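Local coordinates for protein monomethylamine methyltransferase MtmB1 (Methanosarcina barkeri, PDB 1NTH) that transfers the methyl group of monomethylamine to the corrinoid cofactor of its partner protein MtmC, feeding methanogenesis from methylamine, at residues M69-T80 with L233-D241. Numbering follows the deposited sequence. Where two conformers were deposited one is given.
Sequences MLLECGIYCTDT and LNELKIDLD
Tyr76 and Lys237 sit side by side where two short parallel strands meet, a worked example of how a small sheet can join the segment after helix 56-73 to the one leading into helix 240-251 in a TIM-barrel protein. Three backbone hydrogen bonds join the strands: Tyr76 N to Leu236 O (3.1 Å), Ile238 N to Tyr76 O (2.9 Å) and Thr78 N to Ile238 O (3.0 Å). Lys237 can be followed outward. Its CB packs against Tyr76 O; CG lies at the edge of the Tyr76 ring, 4.1 Å from CD2, and also meets Thr78 CG2; CD presses on that same methyl at a tight 3.4 Å. The chain, extended thus far, bends at chi3 (-59°) and brings NZ to Asn234 O (2.9 Å), with a hydrogen bond to Gln24 and a salt bridge to Asp28, both of helix 24-42. An alanine here would probably leave Asp28 without its charge mate and open a gap beside Thr78 and the Tyr76 ring. Leu236 lays CD2 against Cys73 CB and the buried, partnerless Gly74 O, while the Ile75 side chain crosses it at about a right angle. Beyond the strands, Asp79 OD2 takes the straight bond from Leu240 N (2.6 Å, 169°) at the start of helix 240-251, and a water links this oxygen to Asp241 N. A carboxylate facing N-H groups of a helix's first turn probably gains from the helix dipole, which would favour its ionised form despite the nearby acids Asp239 and Asp241.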
ATOM      1  N   MET A  69     -24.612   5.518  38.977  1.00 17.43           N
ATOM      2  CA  MET A  69     -24.983   6.807  38.412  1.00 18.50           C
ATOM      3  C   MET A  69     -25.354   6.613  36.942  1.00 18.88           C
ATOM      4  O   MET A  69     -26.399   7.071  36.479  1.00 19.27           O
ATOM      5  CB  MET A  69     -23.796   7.767  38.523  0.60 17.86           C
ATOM      6  CG  MET A  69     -24.050   9.180  38.026  0.60 18.03           C
ATOM      7  SD  MET A  69     -25.001  10.172  39.196  0.60 18.85           S
ATOM      8  CE  MET A  69     -25.367  11.603  38.203  0.60 16.82           C
ATOM      9  N   LEU A  70     -24.490   5.927  36.203  1.00 17.65           N
ATOM     10  CA  LEU A  70     -24.741   5.694  34.786  1.00 17.75           C
ATOM     11  C   LEU A  70     -25.978   4.831  34.560  1.00 17.10           C
ATOM     12  O   LEU A  70     -26.802   5.126  33.694  1.00 18.49           O
ATOM     13  CB  LEU A  70     -23.523   5.025  34.141  1.00 17.49           C
ATOM     14  CG  LEU A  70     -23.582   4.849  32.622  1.00 17.83           C
ATOM     15  CD1 LEU A  70     -23.703   6.207  31.937  1.00 18.49           C
ATOM     16  CD2 LEU A  70     -22.319   4.129  32.153  1.00 18.72           C
ATOM     17  N   LEU A  71     -26.107   3.769  35.346  1.00 17.68           N
ATOM     18  CA  LEU A  71     -27.234   2.855  35.220  1.00 18.60           C
ATOM     19  C   LEU A  71     -28.594   3.481  35.533  1.00 20.03           C
ATOM     20  O   LEU A  71     -29.570   3.260  34.812  1.00 19.94           O
ATOM     21  CB  LEU A  71     -27.022   1.642  36.128  1.00 18.13           C
ATOM     22  CG  LEU A  71     -28.189   0.651  36.190  1.00 19.57           C
ATOM     23  CD1 LEU A  71     -28.408   0.010  34.823  1.00 20.50           C
ATOM     24  CD2 LEU A  71     -27.896  -0.411  37.233  1.00 21.24           C
ATOM     25  N   GLU A  72     -28.657   4.265  36.603  1.00 21.67           N
ATOM     26  CA  GLU A  72     -29.920   4.877  37.021  1.00 23.77           C
ATOM     27  C   GLU A  72     -30.319   6.135  36.248  1.00 23.82           C
ATOM     28  O   GLU A  72     -31.504   6.355  35.987  1.00 24.41           O
ATOM     29  CB  GLU A  72     -29.879   5.192  38.513  0.70 26.08           C
ATOM     30  CG  GLU A  72     -29.735   3.966  39.394  0.70 29.76           C
ATOM     31  CD  GLU A  72     -30.891   2.996  39.240  0.70 33.19           C
ATOM     32  OE1 GLU A  72     -32.054   3.437  39.347  0.70 34.86           O
ATOM     33  OE2 GLU A  72     -30.638   1.791  39.021  0.70 35.11           O
ATOM     34  N   CYS A  73     -29.343   6.957  35.879  1.00 22.29           N
ATOM     35  CA  CYS A  73     -29.625   8.189  35.149  1.00 22.14           C
ATOM     36  C   CYS A  73     -29.741   7.995  33.650  1.00 22.39           C
ATOM     37  O   CYS A  73     -30.721   8.409  33.030  1.00 21.26           O
ATOM     38  CB  CYS A  73     -28.536   9.228  35.403  1.00 22.88           C
ATOM     39  SG  CYS A  73     -28.495   9.869  37.078  1.00 25.67           S
ATOM     40  N   GLY A  74     -28.725   7.368  33.071  1.00 21.41           N
ATOM     41  CA  GLY A  74     -28.706   7.173  31.638  1.00 20.32           C
ATOM     42  C   GLY A  74     -27.994   8.363  31.020  1.00 18.25           C
ATOM     43  O   GLY A  74     -27.279   9.096  31.714  1.00 19.20           O
ATOM     44  N   ILE A  75     -28.202   8.567  29.725  1.00 18.15           N
ATOM     45  CA  ILE A  75     -27.569   9.662  29.004  1.00 17.10           C
ATOM     46  C   ILE A  75     -28.613  10.532  28.312  1.00 16.03           C
ATOM     47  O   ILE A  75     -29.501  10.027  27.627  1.00 18.08           O
ATOM     48  CB  ILE A  75     -26.591   9.119  27.930  1.00 17.05           C
ATOM     49  CG1 ILE A  75     -25.506   8.262  28.593  1.00 16.75           C
ATOM     50  CG2 ILE A  75     -25.979  10.270  27.151  1.00 16.32           C
ATOM     51  CD1 ILE A  75     -24.589   9.025  29.534  1.00 16.99           C
ATOM     52  N   TYR A  76     -28.492  11.842  28.487  1.00 17.32           N
ATOM     53  CA  TYR A  76     -29.420  12.786  27.880  1.00 18.13           C
ATOM     54  C   TYR A  76     -28.964  13.143  26.466  1.00 18.26           C
ATOM     55  O   TYR A  76     -27.807  13.516  26.260  1.00 19.36           O
ATOM     56  CB  TYR A  76     -29.482  14.067  28.718  1.00 18.52           C
ATOM     57  CG  TYR A  76     -30.530  15.057  28.258  1.00 20.52           C
ATOM     58  CD1 TYR A  76     -31.881  14.841  28.527  1.00 22.39           C
ATOM     59  CD2 TYR A  76     -30.175  16.198  27.541  1.00 20.73           C
ATOM     60  CE1 TYR A  76     -32.855  15.739  28.094  1.00 23.49           C
ATOM     61  CE2 TYR A  76     -31.144  17.104  27.101  1.00 22.58           C
ATOM     62  CZ  TYR A  76     -32.480  16.865  27.383  1.00 23.47           C
ATOM     63  OH  TYR A  76     -33.444  17.756  26.961  1.00 24.80           O
ATOM     64  N   CYS A  77     -29.868  13.026  25.498  1.00 19.05           N
ATOM     65  CA  CYS A  77     -29.552  13.381  24.117  1.00 19.96           C
ATOM     66  C   CYS A  77     -30.110  14.780  23.871  1.00 21.31           C
ATOM     67  O   CYS A  77     -31.324  14.984  23.901  1.00 21.58           O
ATOM     68  CB  CYS A  77     -30.181  12.392  23.137  1.00 22.06           C
ATOM     69  SG  CYS A  77     -29.837  12.801  21.396  1.00 25.64           S
ATOM     70  N   THR A  78     -29.222  15.736  23.625  1.00 22.21           N
ATOM     71  CA  THR A  78     -29.623  17.124  23.411  1.00 23.71           C
ATOM     72  C   THR A  78     -30.493  17.391  22.189  1.00 25.47           C
ATOM     73  O   THR A  78     -31.314  18.310  22.198  1.00 26.34           O
ATOM     74  CB  THR A  78     -28.394  18.049  23.327  1.00 24.91           C
ATOM     75  OG1 THR A  78     -27.537  17.609  22.266  1.00 24.19           O
ATOM     76  CG2 THR A  78     -27.626  18.038  24.639  1.00 25.19           C
ATOM     77  N   ASP A  79     -30.329  16.598  21.138  1.00 24.71           N
ATOM     78  CA  ASP A  79     -31.109  16.811  19.924  1.00 25.83           C
ATOM     79  C   ASP A  79     -32.538  16.290  19.991  1.00 25.85           C
ATOM     80  O   ASP A  79     -33.444  16.889  19.411  1.00 27.07           O
ATOM     81  CB  ASP A  79     -30.383  16.194  18.728  1.00 28.38           C
ATOM     82  CG  ASP A  79     -29.058  16.872  18.453  1.00 31.91           C
ATOM     83  OD1 ASP A  79     -29.064  18.069  18.095  1.00 35.38           O
ATOM     84  OD2 ASP A  79     -28.010  16.216  18.606  1.00 33.17           O
ATOM     85  N   THR A  80     -32.746  15.186  20.697  1.00 23.92           N
ATOM     86  CA  THR A  80     -34.077  14.601  20.811  1.00 24.03           C
ATOM     87  C   THR A  80     -34.752  14.947  22.133  1.00 23.91           C
ATOM     88  O   THR A  80     -35.950  14.713  22.302  1.00 23.57           O
ATOM     89  CB  THR A  80     -34.023  13.069  20.696  1.00 24.22           C
ATOM     90  OG1 THR A  80     -33.297  12.534  21.810  1.00 23.69           O
ATOM     91  CG2 THR A  80     -33.340  12.656  19.400  1.00 24.62           C
ATOM     92  N   LEU A 233     -20.724  15.546  26.353  1.00 17.90           N
ATOM     93  CA  LEU A 233     -21.107  16.853  26.874  1.00 19.56           C
ATOM     94  C   LEU A 233     -21.226  16.803  28.401  1.00 20.81           C
ATOM     95  O   LEU A 233     -20.971  15.766  29.012  1.00 22.59           O
ATOM     96  CB  LEU A 233     -22.425  17.297  26.236  1.00 20.09           C
ATOM     97  CG  LEU A 233     -22.408  17.339  24.700  1.00 23.35           C
ATOM     98  CD1 LEU A 233     -23.739  17.864  24.185  1.00 23.83           C
ATOM     99  CD2 LEU A 233     -21.265  18.224  24.217  1.00 24.28           C
ATOM    100  N   ASN A 234     -21.607  17.920  29.014  1.00 20.45           N
ATOM    101  CA  ASN A 234     -21.732  17.994  30.475  1.00 21.14           C
ATOM    102  C   ASN A 234     -23.183  18.087  30.945  1.00 20.60           C
ATOM    103  O   ASN A 234     -23.883  19.012  30.542  1.00 21.90           O
ATOM    104  CB  ASN A 234     -20.980  19.217  30.998  1.00 22.33           C
ATOM    105  CG  ASN A 234     -19.502  19.167  30.687  1.00 23.85           C
ATOM    106  OD1 ASN A 234     -19.092  19.267  29.529  1.00 28.98           O
ATOM    107  ND2 ASN A 234     -18.691  19.000  31.721  1.00 23.98           N
ATOM    108  N   GLU A 235     -23.656  17.145  31.767  1.00 20.57           N
ATOM    109  CA  GLU A 235     -22.908  15.979  32.258  1.00 20.79           C
ATOM    110  C   GLU A 235     -23.767  14.776  31.857  1.00 21.38           C
ATOM    111  O   GLU A 235     -24.999  14.870  31.883  1.00 21.57           O
ATOM    112  CB  GLU A 235     -22.781  16.009  33.788  1.00 21.96           C
ATOM    113  CG  GLU A 235     -22.127  17.253  34.381  1.00 22.30           C
ATOM    114  CD  GLU A 235     -20.659  17.391  34.015  1.00 25.52           C
ATOM    115  OE1 GLU A 235     -20.068  16.409  33.513  1.00 24.57           O
ATOM    116  OE2 GLU A 235     -20.093  18.481  34.244  1.00 25.13           O
ATOM    117  N   LEU A 236     -23.133  13.651  31.518  1.00 19.56           N
ATOM    118  CA  LEU A 236     -23.853  12.445  31.073  1.00 18.88           C
ATOM    119  C   LEU A 236     -24.824  12.902  29.997  1.00 19.51           C
ATOM    120  O   LEU A 236     -26.041  12.705  30.087  1.00 18.28           O
ATOM    121  CB  LEU A 236     -24.611  11.782  32.232  1.00 19.71           C
ATOM    122  CG  LEU A 236     -23.782  10.845  33.116  1.00 22.27           C
ATOM    123  CD1 LEU A 236     -22.741  11.638  33.883  1.00 23.05           C
ATOM    124  CD2 LEU A 236     -24.699  10.099  34.077  1.00 22.14           C
ATOM    125  N   LYS A 237     -24.253  13.499  28.959  1.00 18.88           N
ATOM    126  CA  LYS A 237     -25.027  14.078  27.880  1.00 18.45           C
ATOM    127  C   LYS A 237     -24.273  13.964  26.556  1.00 18.54           C
ATOM    128  O   LYS A 237     -23.044  13.916  26.539  1.00 17.72           O
ATOM    129  CB  LYS A 237     -25.262  15.548  28.234  1.00 18.38           C
ATOM    130  CG  LYS A 237     -26.065  16.364  27.251  1.00 20.22           C
ATOM    131  CD  LYS A 237     -26.090  17.827  27.694  1.00 20.73           C
ATOM    132  CE  LYS A 237     -26.687  17.983  29.089  1.00 21.32           C
ATOM    133  NZ  LYS A 237     -26.572  19.386  29.595  1.00 21.06           N
ATOM    134  N   ILE A 238     -25.013  13.930  25.453  1.00 18.75           N
ATOM    135  CA  ILE A 238     -24.395  13.818  24.136  1.00 18.70           C
ATOM    136  C   ILE A 238     -25.318  14.369  23.051  1.00 21.00           C
ATOM    137  O   ILE A 238     -26.532  14.475  23.243  1.00 21.18           O
ATOM    138  CB  ILE A 238     -24.063  12.333  23.816  1.00 18.29           C
ATOM    139  CG1 ILE A 238     -23.039  12.251  22.680  1.00 18.41           C
ATOM    140  CG2 ILE A 238     -25.320  11.585  23.417  1.00 18.91           C
ATOM    141  CD1 ILE A 238     -21.677  12.784  23.059  1.00 18.10           C
ATOM    142  N   ASP A 239     -24.733  14.725  21.912  1.00 19.81           N
ATOM    143  CA  ASP A 239     -25.489  15.238  20.773  1.00 20.67           C
ATOM    144  C   ASP A 239     -25.411  14.194  19.660  1.00 20.79           C
ATOM    145  O   ASP A 239     -24.507  13.358  19.657  1.00 19.27           O
ATOM    146  CB  ASP A 239     -24.894  16.564  20.301  1.00 23.46           C
ATOM    147  CG  ASP A 239     -23.403  16.471  20.034  1.00 28.47           C
ATOM    148  OD1 ASP A 239     -22.644  16.117  20.961  1.00 31.44           O
ATOM    149  OD2 ASP A 239     -22.990  16.753  18.894  1.00 33.53           O
ATOM    150  N   LEU A 240     -26.349  14.236  18.719  1.00 19.81           N
ATOM    151  CA  LEU A 240     -26.354  13.259  17.633  1.00 20.65           C
ATOM    152  C   LEU A 240     -25.158  13.352  16.687  1.00 20.60           C
ATOM    153  O   LEU A 240     -24.773  12.354  16.079  1.00 20.06           O
ATOM    154  CB  LEU A 240     -27.664  13.346  16.842  1.00 23.09           C
ATOM    155  CG  LEU A 240     -28.884  12.835  17.619  1.00 24.43           C
ATOM    156  CD1 LEU A 240     -30.116  12.868  16.727  1.00 26.60           C
ATOM    157  CD2 LEU A 240     -28.628  11.415  18.107  1.00 26.28           C
ATOM    158  N   ASP A 241     -24.569  14.536  16.555  1.00 19.36           N
ATOM    159  CA  ASP A 241     -23.398  14.689  15.693  1.00 21.44           C
ATOM    160  C   ASP A 241     -22.308  13.719  16.155  1.00 20.86           C
ATOM    161  O   ASP A 241     -21.673  13.046  15.340  1.00 20.45           O
ATOM    162  CB  ASP A 241     -22.868  16.127  15.757  1.00 23.78           C
ATOM    163  CG  ASP A 241     -23.395  16.997  14.627  1.00 28.07           C
ATOM    164  OD1 ASP A 241     -24.546  16.782  14.193  1.00 29.54           O
ATOM    165  OD2 ASP A 241     -22.660  17.906  14.179  1.00 31.07           O
TER
HETATM  166  O   HOH W   1     -26.022  17.067  16.887  1.00 25.80           O